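Local coordinates for VapB family protein (PDB 5K8J) that probably serves as the antitoxin of a VapBC toxin-antitoxin pair, binding and inhibiting the PIN-domain ribonuclease VapC and binding DNA, at residues G53-A56 with D57-T61. Residues are numbered along the deposited sequence; the frame is centred on the assembly and turned at random.
Sequences GSIA and DLVAT
Ser-54 and Asp-57 meet through their side chains at the start of helix 55-64, where Ser-54 holds the N-cap position. Its OG accepts a hydrogen bond of 3.1 Å from Asp-57 N and donates one of 2.6 Å to Asp-57 OD1. With chi1 at 66°, OG sits between the backbone N and carbonyl carbon of Ser-54, turned to the first turn of the helix. The hydroxyl meets OD1 from above the carboxylate plane, 66° out of it.

Main-chain bonds continue the first turns. Leu-58 N donates to Ser-54 O (2.9 Å), Val-59 N to Ile-55 O, and Ala-60 N to Ala-56 O. One turn on, Asp-57 O takes two donors from opposite faces of its plane, Thr-61 N and Thr-61 OG1, the latter at 2.9 Å; this second bond helps hold the rotation of the threonine side chain.

Apolar contact between residues 53-56 and 57-61 is slight: Ile-55 CG2 lies 4.4 Å from Val-59 CG2, one turn apart. The same helix packs against the VapC chain, Ile-55 on Val-24 of VapC, Leu-58 on Leu-66 of VapC and Val-59 on Thr-25 of VapC, consistent with a toxin-binding element of the antitoxin.

The Ser-54 hydroxyl thus satisfies an amide of the first turn, while the carboxylate of Asp-57, close to the positive end of the helix dipole, would probably be stabilised in its charged form.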
ATOM      1  N   GLY A  53      13.352  28.507   8.051  1.00 29.17           N
ATOM      2  CA  GLY A  53      13.647  29.726   7.339  1.00 31.17           C
ATOM      3  C   GLY A  53      12.714  29.870   6.167  1.00 28.47           C
ATOM      4  O   GLY A  53      12.190  28.878   5.663  1.00 31.92           O
ATOM      5  N   SER A  54      12.495  31.098   5.735  1.00 30.11           N
ATOM      6  CA  SER A  54      11.623  31.375   4.608  1.00 34.03           C
ATOM      7  C   SER A  54      12.391  31.350   3.293  1.00 33.28           C
ATOM      8  O   SER A  54      13.621  31.425   3.258  1.00 31.34           O
ATOM      9  CB  SER A  54      10.967  32.736   4.781  1.00 34.57           C
ATOM     10  OG  SER A  54      11.931  33.766   4.724  1.00 37.64           O
ATOM     11  N   ILE A  55      11.640  31.278   2.196  1.00 27.11           N
ATOM     12  CA  ILE A  55      12.262  31.311   0.876  1.00 28.50           C
ATOM     13  C   ILE A  55      12.908  32.661   0.625  1.00 28.27           C
ATOM     14  O   ILE A  55      14.013  32.738   0.072  1.00 30.74           O
ATOM     15  CB  ILE A  55      11.235  30.963  -0.208  1.00 29.13           C
ATOM     16  CG1 ILE A  55      10.693  29.562   0.046  1.00 33.84           C
ATOM     17  CG2 ILE A  55      11.845  31.038  -1.608  1.00 29.30           C
ATOM     18  CD1 ILE A  55      11.759  28.476   0.077  1.00 36.88           C
ATOM     19  N   ALA A  56      12.248  33.749   1.026  1.00 27.64           N
ATOM     20  CA  ALA A  56      12.859  35.056   0.840  1.00 31.52           C
ATOM     21  C   ALA A  56      14.185  35.138   1.582  1.00 31.99           C
ATOM     22  O   ALA A  56      15.154  35.718   1.078  1.00 31.12           O
ATOM     23  CB  ALA A  56      11.912  36.157   1.313  1.00 36.67           C
ATOM     24  N   ASP A  57      14.244  34.569   2.790  1.00 35.64           N
ATOM     25  CA  ASP A  57      15.499  34.538   3.531  1.00 39.93           C
ATOM     26  C   ASP A  57      16.535  33.672   2.824  1.00 34.80           C
ATOM     27  O   ASP A  57      17.722  34.020   2.792  1.00 33.11           O
ATOM     28  CB  ASP A  57      15.276  34.010   4.946  1.00 50.78           C
ATOM     29  CG  ASP A  57      14.489  34.967   5.821  1.00 61.73           C
ATOM     30  OD1 ASP A  57      13.590  34.483   6.545  1.00 65.14           O
ATOM     31  OD2 ASP A  57      14.769  36.185   5.793  1.00 64.16           O
ATOM     32  N   LEU A  58      16.120  32.520   2.298  1.00 30.06           N
ATOM     33  CA  LEU A  58      17.067  31.673   1.580  1.00 25.31           C
ATOM     34  C   LEU A  58      17.678  32.437   0.417  1.00 28.16           C
ATOM     35  O   LEU A  58      18.904  32.467   0.249  1.00 27.20           O
ATOM     36  CB  LEU A  58      16.385  30.399   1.091  1.00 23.56           C
ATOM     37  CG  LEU A  58      17.158  29.550   0.085  1.00 22.53           C
ATOM     38  CD1 LEU A  58      18.487  29.098   0.671  1.00 25.65           C
ATOM     39  CD2 LEU A  58      16.353  28.343  -0.337  1.00 22.13           C
ATOM     40  N   VAL A  59      16.832  33.086  -0.384  1.00 25.30           N
ATOM     41  CA  VAL A  59      17.320  33.794  -1.560  1.00 28.48           C
ATOM     42  C   VAL A  59      18.192  34.981  -1.153  1.00 31.39           C
ATOM     43  O   VAL A  59      19.212  35.269  -1.796  1.00 29.81           O
ATOM     44  CB  VAL A  59      16.134  34.203  -2.443  1.00 31.06           C
ATOM     45  CG1 VAL A  59      16.574  35.222  -3.480  1.00 33.69           C
ATOM     46  CG2 VAL A  59      15.550  32.966  -3.112  1.00 31.55           C
ATOM     47  N   ALA A  60      17.852  35.655  -0.055  1.00 29.77           N
ATOM     48  CA  ALA A  60      18.696  36.760   0.398  1.00 35.10           C
ATOM     49  C   ALA A  60      20.044  36.256   0.880  1.00 33.26           C
ATOM     50  O   ALA A  60      21.080  36.889   0.632  1.00 34.25           O
ATOM     51  CB  ALA A  60      18.002  37.535   1.509  1.00 33.03           C
ATOM     52  N   THR A  61      20.052  35.125   1.586  1.00 29.34           N
ATOM     53  CA  THR A  61      21.307  34.539   2.041  1.00 28.67           C
ATOM     54  C   THR A  61      22.185  34.163   0.858  1.00 34.07           C
ATOM     55  O   THR A  61      23.379  34.487   0.827  1.00 29.72           O
ATOM     56  CB  THR A  61      21.023  33.320   2.916  1.00 33.33           C
ATOM     57  OG1 THR A  61      20.342  33.751   4.101  1.00 34.42           O
ATOM     58  CG2 THR A  61      22.325  32.601   3.304  1.00 30.20           C
TER